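Local coordinates for hydrolase (Thermococcus thioreducens, PDB 6IAH), which probably acts as a magnesium-dependent phosphatase of the haloacid dehalogenase superfamily, removing phosphate from small organic substrates such as phosphoglycolate, at residues D19-L24 against R103-F108; G111-E116 against G123-E128; I64-S69 against E86-K91. One frame throughout, in Å; residues are numbered along the deposited sequence. Where two conformers were deposited one is given.

Contact 1 of 3, residues D19-L24 against R103-F108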
# COMPACT_ATOMS: atom_id res chain seq x y z
N ASP A 19 7.96 4.48 -1.13
CA ASP A 19 8.59 5.31 -2.13
C ASP A 19 10.11 5.34 -1.97
O ASP A 19 10.80 5.28 -2.95
CB ASP A 19 8.06 6.74 -2.07
CG ASP A 19 6.63 6.89 -2.59
OD1 ASP A 19 6.00 5.91 -3.04
OD2 ASP A 19 6.15 8.03 -2.57
N GLU A 20 10.62 5.47 -0.75
CA GLU A 20 12.06 5.47 -0.52
C GLU A 20 12.65 4.07 -0.74
O GLU A 20 13.77 3.95 -1.19
CB GLU A 20 12.40 6.02 0.87
CG GLU A 20 13.89 6.15 1.19
CD GLU A 20 14.55 7.39 0.61
OE1 GLU A 20 13.85 8.22 0.00
OE2 GLU A 20 15.77 7.52 0.76
N ALA A 21 11.91 3.00 -0.46
CA ALA A 21 12.41 1.69 -0.78
C ALA A 21 12.56 1.47 -2.29
O ALA A 21 13.54 0.85 -2.74
CB ALA A 21 11.49 0.63 -0.15
N THR A 22 11.63 2.03 -3.08
CA THR A 22 11.67 1.97 -4.51
C THR A 22 12.91 2.75 -5.01
O THR A 22 13.73 2.26 -5.80
CB THR A 22 10.35 2.47 -5.11
OG1 THR A 22 9.25 1.62 -4.64
CG2 THR A 22 10.37 2.48 -6.64
N LYS A 23 13.05 3.95 -4.49
CA LYS A 23 14.21 4.78 -4.83
C LYS A 23 15.54 4.10 -4.50
O LYS A 23 16.36 3.95 -5.37
CB LYS A 23 14.10 6.09 -4.09
CG LYS A 23 15.29 7.02 -4.27
CD LYS A 23 15.33 8.03 -3.12
CE LYS A 23 15.99 9.32 -3.54
NZ LYS A 23 17.44 9.27 -3.61
N LEU A 24 15.74 3.64 -3.29
CA LEU A 24 16.97 3.00 -2.93
C LEU A 24 17.25 1.70 -3.70
O LEU A 24 18.40 1.40 -4.06
CB LEU A 24 17.03 2.71 -1.42
CG LEU A 24 16.95 3.93 -0.50
CD1 LEU A 24 17.01 3.41 0.92
CD2 LEU A 24 18.08 4.93 -0.80
N ARG A 103 14.80 -9.25 -3.80
CA ARG A 103 15.66 -9.48 -2.69
C ARG A 103 16.21 -8.15 -2.18
O ARG A 103 16.24 -7.90 -0.95
CB ARG A 103 16.81 -10.45 -3.06
CG ARG A 103 17.46 -11.01 -1.85
CD ARG A 103 18.81 -11.66 -2.08
NE ARG A 103 19.32 -12.17 -0.80
CZ ARG A 103 20.28 -13.09 -0.67
NH1 ARG A 103 20.89 -13.60 -1.74
NH2 ARG A 103 20.63 -13.51 0.55
N VAL A 104 16.60 -7.28 -3.10
CA VAL A 104 17.16 -5.96 -2.68
C VAL A 104 16.03 -5.06 -2.09
O VAL A 104 16.19 -4.46 -1.03
CB VAL A 104 17.82 -5.26 -3.85
CG1 VAL A 104 18.10 -3.78 -3.53
CG2 VAL A 104 19.09 -5.98 -4.28
N PHE A 105 14.86 -5.04 -2.73
CA PHE A 105 13.76 -4.24 -2.22
C PHE A 105 13.41 -4.67 -0.78
O PHE A 105 13.23 -3.83 0.11
CB PHE A 105 12.54 -4.34 -3.14
CG PHE A 105 11.44 -3.35 -2.83
CD1 PHE A 105 10.64 -3.51 -1.70
CD2 PHE A 105 11.21 -2.26 -3.64
CE1 PHE A 105 9.63 -2.60 -1.42
CE2 PHE A 105 10.19 -1.38 -3.39
CZ PHE A 105 9.39 -1.54 -2.28
N ASN A 106 13.24 -5.97 -0.57
CA ASN A 106 12.85 -6.44 0.71
C ASN A 106 13.94 -6.18 1.80
O ASN A 106 13.62 -5.90 2.97
CB ASN A 106 12.49 -7.94 0.67
CG ASN A 106 11.11 -8.21 0.08
OD1 ASN A 106 10.24 -7.36 0.04
ND2 ASN A 106 10.91 -9.44 -0.37
N THR A 107 15.20 -6.28 1.43
CA THR A 107 16.30 -5.89 2.30
C THR A 107 16.12 -4.43 2.80
O THR A 107 16.22 -4.17 4.00
CB THR A 107 17.66 -6.11 1.59
OG1 THR A 107 17.79 -7.52 1.27
CG2 THR A 107 18.82 -5.69 2.47
N PHE A 108 15.79 -3.52 1.89
CA PHE A 108 15.63 -2.08 2.21
C PHE A 108 14.32 -1.84 3.02
O PHE A 108 14.33 -1.08 3.99
CB PHE A 108 15.62 -1.21 0.96
CG PHE A 108 16.96 -0.94 0.38
CD1 PHE A 108 17.99 -0.41 1.16
CD2 PHE A 108 17.22 -1.17 -0.98
CE1 PHE A 108 19.24 -0.16 0.59
CE2 PHE A 108 18.46 -0.93 -1.53
CZ PHE A 108 19.46 -0.40 -0.77
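A21 and T22 meet the ring of F105 from two directions, while one turn later L24 lies over the ring of F108. This last pairing is the more centred: L24 CB sits 3.8 Å from the F108 centroid and only 6° off the ring normal, a CH-pi contact over the centre of one face, and L24 CD1 reaches the rim at F108 CD1. The backbone joins in, with L24 O 3.4 Å from F108 CE2. F105 is approached differently. A21 CB stands over one face but displaced to the rim, 3.7 Å from F105 CZ, whereas T22 OG1 lies at the ring edge, in plane, 3.4 Å from F105 CE2; that hydroxyl has its hydrogen bond with Y18 O, one turn back. F105 can reach this spot because its CG is anti to the backbone N (chi1 -169°), which swings the ring across to helix 17-32.

Segments 19-24 and 103-108 run at 134°, steeply inclined rather than truly antiparallel, with axes 9.0 Å apart; the small A21 sits at the closest CA pair, 5.8 Å from F108 CA to A21 CA. The tight part is mostly apolar and its A21, T22, F105 and F108 are buried, whereas L24 is partly exposed. Beyond it the flanks are polar: D19 pairs with R48, K23 with E27 and E38, and exposed R103 bonds through NE to E116 O. In the wider fold, consistent with a helical HAD cap, helix 56-68 adds D56 and S60 against F105, helix 41-50 backs D19 and T22, and F119 and F121 meet F108 edge-to-face.

Contact 2 of 3, residues G111-E116 against G123-E128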
# COMPACT_ATOMS: atom_id res chain seq x y z
N GLY A 111 14.45 -4.94 6.15
CA GLY A 111 15.66 -4.95 6.95
C GLY A 111 15.82 -6.25 7.67
O GLY A 111 15.61 -7.31 7.07
N ARG A 112 16.00 -6.17 8.99
CA ARG A 112 16.23 -7.37 9.78
C ARG A 112 15.02 -8.28 9.88
O ARG A 112 15.18 -9.46 10.26
CB ARG A 112 16.77 -7.06 11.16
CG ARG A 112 18.09 -6.33 11.11
CD ARG A 112 18.48 -5.95 12.51
NE ARG A 112 19.87 -5.55 12.60
CZ ARG A 112 20.45 -5.06 13.68
NH1 ARG A 112 19.73 -4.85 14.75
NH2 ARG A 112 21.72 -4.74 13.67
N GLU A 113 13.83 -7.76 9.55
CA GLU A 113 12.61 -8.59 9.50
C GLU A 113 12.63 -9.57 8.33
O GLU A 113 11.78 -10.48 8.27
CB GLU A 113 11.34 -7.75 9.42
CG GLU A 113 11.05 -6.83 10.63
CD GLU A 113 10.79 -7.55 11.94
OE1 GLU A 113 10.11 -8.65 11.94
OE2 GLU A 113 11.25 -7.03 12.97
N TYR A 114 13.58 -9.39 7.41
CA TYR A 114 13.68 -10.22 6.17
C TYR A 114 14.79 -11.25 6.36
O TYR A 114 15.97 -10.92 6.41
CB TYR A 114 13.94 -9.36 4.97
CG TYR A 114 14.02 -10.06 3.61
CD1 TYR A 114 13.08 -11.02 3.23
CD2 TYR A 114 14.99 -9.69 2.68
CE1 TYR A 114 13.13 -11.62 1.97
CE2 TYR A 114 15.07 -10.28 1.43
CZ TYR A 114 14.12 -11.24 1.09
OH TYR A 114 14.16 -11.80 -0.13
N PRO A 115 14.39 -12.52 6.54
CA PRO A 115 15.38 -13.55 6.81
C PRO A 115 16.36 -13.80 5.66
O PRO A 115 17.43 -14.29 5.90
CB PRO A 115 14.55 -14.82 7.03
CG PRO A 115 13.18 -14.43 7.17
CD PRO A 115 13.01 -13.05 6.59
N GLU A 116 16.01 -13.46 4.43
CA GLU A 116 16.93 -13.64 3.33
C GLU A 116 17.60 -12.30 2.93
O GLU A 116 17.98 -12.16 1.80
CB GLU A 116 16.19 -14.26 2.14
CG GLU A 116 15.73 -15.72 2.35
CD GLU A 116 14.49 -15.86 3.22
OE1 GLU A 116 13.62 -14.93 3.24
OE2 GLU A 116 14.39 -16.91 3.89
N GLY A 123 15.29 -1.61 8.42
CA GLY A 123 14.12 -1.56 7.59
C GLY A 123 13.41 -0.22 7.51
O GLY A 123 13.06 0.36 8.55
N LEU A 124 13.10 0.22 6.30
CA LEU A 124 12.29 1.44 6.06
C LEU A 124 10.87 1.33 6.57
O LEU A 124 10.28 2.36 6.83
CB LEU A 124 12.28 1.84 4.60
CG LEU A 124 13.61 2.36 4.03
CD1 LEU A 124 13.53 2.39 2.51
CD2 LEU A 124 14.01 3.69 4.65
N TRP A 125 10.36 0.11 6.82
CA TRP A 125 9.04 0.01 7.42
C TRP A 125 8.94 0.75 8.80
O TRP A 125 7.86 1.21 9.18
CB TRP A 125 8.58 -1.47 7.55
CG TRP A 125 9.26 -2.20 8.66
CD1 TRP A 125 10.48 -2.85 8.61
CD2 TRP A 125 8.73 -2.47 9.98
NE1 TRP A 125 10.77 -3.41 9.83
CE2 TRP A 125 9.72 -3.21 10.68
CE3 TRP A 125 7.57 -2.10 10.65
CZ2 TRP A 125 9.54 -3.63 12.01
CZ3 TRP A 125 7.41 -2.48 11.97
CH2 TRP A 125 8.38 -3.24 12.64
N LYS A 126 10.06 0.90 9.49
CA LYS A 126 10.06 1.50 10.80
C LYS A 126 9.96 3.03 10.74
O LYS A 126 9.79 3.65 11.78
CB LYS A 126 11.26 0.96 11.63
CG LYS A 126 11.26 -0.58 11.68
CD LYS A 126 12.33 -1.20 12.56
CE LYS A 126 13.65 -0.41 12.59
NZ LYS A 126 14.46 -0.37 11.32
N LYS A 127 10.03 3.64 9.55
CA LYS A 127 9.72 5.07 9.41
C LYS A 127 8.22 5.36 9.29
O LYS A 127 7.83 6.51 9.30
CB LYS A 127 10.43 5.65 8.21
CG LYS A 127 11.96 5.65 8.35
CD LYS A 127 12.52 6.59 7.29
CE LYS A 127 14.02 6.45 7.08
NZ LYS A 127 14.72 6.63 8.37
N GLU A 128 7.38 4.30 9.17
CA GLU A 128 5.91 4.44 9.14
C GLU A 128 5.45 4.81 10.58
O GLU A 128 6.09 4.39 11.60
CB GLU A 128 5.27 3.13 8.66
CG GLU A 128 5.67 2.77 7.23
CD GLU A 128 5.16 1.43 6.73
OE1 GLU A 128 4.37 0.84 7.47
OE2 GLU A 128 5.55 0.98 5.59
O HOH W 1 15.38 -4.01 10.46
O HOH W 2 14.10 -3.74 10.59
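E113 leans on the indole of W125 where the chain leaves helix 100-110 and returns towards strand 129-130, probably the link from a C1-type HAD cap back to the core domain. Modelled in two conformers, E113 is described here in one of them. Its CB points at segment 123-128 without touching it; CG does the touching, 3.5 Å from W125 NE1 and 3.8 Å from W125 CZ2, an oblique approach to the ring. A bend at chi2 (-64°) then brings the carboxylate past CZ2, with CD 4.1 Å and OE2 3.9 Å from that carbon and its plane nearly perpendicular to the ring (84°). At the tip, OE2 forms a salt bridge with R162 of helix 154-164, whose L159 and I163 also pack on W125. With W125 cut back to an alanine, E113 CG would probably lose its aromatic neighbour and a gap would open beside helix 154-164.

Water helps join the backbones. Two modelled sites, too close together to be filled at once, are alternatives that both accept from G123 N; the first also takes R112 N at 2.7 Å. Glycines make the close backbone approach possible: G111, the first residue to leave helical geometry after helix 100-110, has positive phi (59°), and a side chain on it would run into G123. The two meet with G111 CA 3.7 Å from G123 N.

Contact 3 of 3, residues I64-S69 against E86-K91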
# COMPACT_ATOMS: atom_id res chain seq x y z
N ILE A 64 14.82 1.60 -13.10
CA ILE A 64 16.22 1.21 -13.36
C ILE A 64 16.53 1.31 -14.85
O ILE A 64 17.47 2.04 -15.29
CB ILE A 64 16.56 -0.20 -12.85
CG1 ILE A 64 16.52 -0.23 -11.35
CG2 ILE A 64 17.96 -0.64 -13.33
CD1 ILE A 64 16.42 -1.64 -10.78
N LEU A 65 15.70 0.67 -15.63
CA LEU A 65 15.85 0.68 -17.09
C LEU A 65 15.69 2.08 -17.61
O LEU A 65 16.53 2.54 -18.41
CB LEU A 65 14.92 -0.32 -17.80
CG LEU A 65 15.26 -1.83 -17.50
CD1 LEU A 65 14.14 -2.80 -17.90
CD2 LEU A 65 16.53 -2.26 -18.18
N PHE A 66 14.69 2.80 -17.11
CA PHE A 66 14.47 4.16 -17.64
C PHE A 66 15.68 5.03 -17.34
O PHE A 66 16.10 5.80 -18.20
CB PHE A 66 13.26 4.86 -16.99
CG PHE A 66 11.88 4.36 -17.46
CD1 PHE A 66 11.74 3.35 -18.35
CD2 PHE A 66 10.73 5.01 -17.00
CE1 PHE A 66 10.46 2.92 -18.78
CE2 PHE A 66 9.45 4.61 -17.46
CZ PHE A 66 9.34 3.55 -18.31
N ALA A 67 16.18 4.96 -16.13
CA ALA A 67 17.32 5.81 -15.70
C ALA A 67 18.62 5.37 -16.35
O ALA A 67 19.49 6.21 -16.61
CB ALA A 67 17.46 5.83 -14.20
N LEU A 68 18.76 4.06 -16.64
CA LEU A 68 19.92 3.61 -17.44
C LEU A 68 19.98 4.24 -18.78
O LEU A 68 21.08 4.41 -19.33
CB LEU A 68 19.93 2.08 -17.63
CG LEU A 68 20.53 1.24 -16.48
CD1 LEU A 68 20.39 -0.25 -16.79
CD2 LEU A 68 22.00 1.62 -16.34
N SER A 69 18.80 4.52 -19.34
CA SER A 69 18.68 5.08 -20.68
C SER A 69 18.98 6.59 -20.65
O SER A 69 19.09 7.20 -21.70
CB SER A 69 17.29 4.89 -21.25
OG SER A 69 16.40 5.87 -20.74
N GLU A 86 5.85 -5.18 -18.86
CA GLU A 86 5.98 -5.65 -20.22
C GLU A 86 6.33 -4.57 -21.23
O GLU A 86 7.06 -4.82 -22.15
CB GLU A 86 4.68 -6.38 -20.65
CG GLU A 86 4.59 -6.71 -22.14
CD GLU A 86 3.19 -7.19 -22.49
OE1 GLU A 86 2.79 -8.27 -21.96
OE2 GLU A 86 2.50 -6.46 -23.24
N TRP A 87 5.75 -3.40 -21.11
CA TRP A 87 6.07 -2.31 -22.03
C TRP A 87 7.59 -1.96 -22.00
O TRP A 87 8.19 -1.76 -23.03
CB TRP A 87 5.24 -1.08 -21.70
CG TRP A 87 5.33 0.11 -22.62
CD1 TRP A 87 4.50 0.37 -23.67
CD2 TRP A 87 6.23 1.21 -22.55
NE1 TRP A 87 4.84 1.54 -24.26
CE2 TRP A 87 5.89 2.10 -23.60
CE3 TRP A 87 7.31 1.53 -21.71
CZ2 TRP A 87 6.60 3.31 -23.87
CZ3 TRP A 87 8.03 2.75 -21.96
CH2 TRP A 87 7.63 3.64 -23.00
N VAL A 88 8.14 -1.93 -20.80
CA VAL A 88 9.52 -1.61 -20.54
C VAL A 88 10.44 -2.69 -21.06
O VAL A 88 11.41 -2.41 -21.76
CB VAL A 88 9.77 -1.37 -19.02
CG1 VAL A 88 11.19 -0.84 -18.80
CG2 VAL A 88 8.82 -0.30 -18.46
N ARG A 89 10.10 -3.95 -20.76
CA ARG A 89 10.86 -5.07 -21.19
C ARG A 89 10.88 -5.23 -22.68
O ARG A 89 11.94 -5.53 -23.26
CB ARG A 89 10.36 -6.36 -20.53
CG ARG A 89 10.62 -6.37 -19.06
CD ARG A 89 9.88 -7.55 -18.39
NE ARG A 89 10.11 -7.61 -16.95
CZ ARG A 89 9.56 -8.52 -16.14
NH1 ARG A 89 8.73 -9.42 -16.68
NH2 ARG A 89 9.79 -8.51 -14.81
N GLU A 90 9.74 -4.97 -23.30
CA GLU A 90 9.68 -5.05 -24.76
C GLU A 90 10.48 -3.93 -25.37
O GLU A 90 11.14 -4.12 -26.38
CB GLU A 90 8.25 -5.01 -25.26
CG GLU A 90 7.54 -6.35 -25.18
CD GLU A 90 6.06 -6.25 -25.55
OE1 GLU A 90 5.63 -5.20 -26.06
OE2 GLU A 90 5.32 -7.23 -25.34
N LYS A 91 10.40 -2.74 -24.80
CA LYS A 91 11.14 -1.61 -25.36
C LYS A 91 12.68 -1.81 -25.32
O LYS A 91 13.34 -1.56 -26.31
CB LYS A 91 10.77 -0.39 -24.58
CG LYS A 91 11.40 0.86 -25.10
CD LYS A 91 10.76 2.05 -24.42
CE LYS A 91 11.42 3.34 -24.86
NZ LYS A 91 11.16 3.62 -26.30
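W87 and V88 face F66 and L65 across a helix-helix packing in what is probably the all-helical C1 cap of the HAD fold. Segment 86-91 runs at 41° to segment 64-68, axes 10.9 Å apart, so side chains and not backbones fill the interface.

Following helix 85-92 in order, W87 comes first. Its bond to CB does not aim straight at segment 64-69, but with CG anti to the backbone N (chi1 -174°) the six-membered part of the indole swings round until CZ3 lies 4.0 Å from F66 CZ. The two side chains cross at about a right angle, and the approach is oblique to both rings. W87 is also met edge-to-face by F79, so its ring has aromatic company besides F66.

V88, next along, has the largest share of the contact and is buried. It points directly at the partner and splits its two methyls: CG1 goes to L65, 3.7 Å from L65 CD1, and also comes near F66 CE1, while CG2 takes the phenyl, 3.6 Å from F66 CE1. CG1 thus sits between L65 CD1 and F66 CE1.

R89 turns its CB away, yet its guanidinium comes back to the same neighbouring helix one turn earlier, where NE forms a salt bridge with E61. K91 closes the walk by resting on L75 of helix 72-78, the helix that also touches F66.

Across the interface, S69 OG, which also bonds to R71 N, donates to F66 O at 2.6 Å, tilted 23° from the carbonyl plane.

Contacts 1 and 2 are neighbours, their centres 10 Å apart, and share bonds: F108 O receives L124 N at 2.9 Å, R103 NE reaches E116 O at 2.9 Å, and L124 CD1 packs 3.4 Å from A21 N. Contact 3 is centred about 18 Å from contact 1 and 28 Å from contact 2, though the earlier part of helix 56-68, D56 and S60, packs on F105. Between side chains, magnesium ligand D8 is about 9 Å from W125 of contact 2 and 11 Å from F105 of contact 1, whose A21 is about 9 Å from E16, ligand of a second magnesium not bound to this chain here. Contact 3 lies away from these sites.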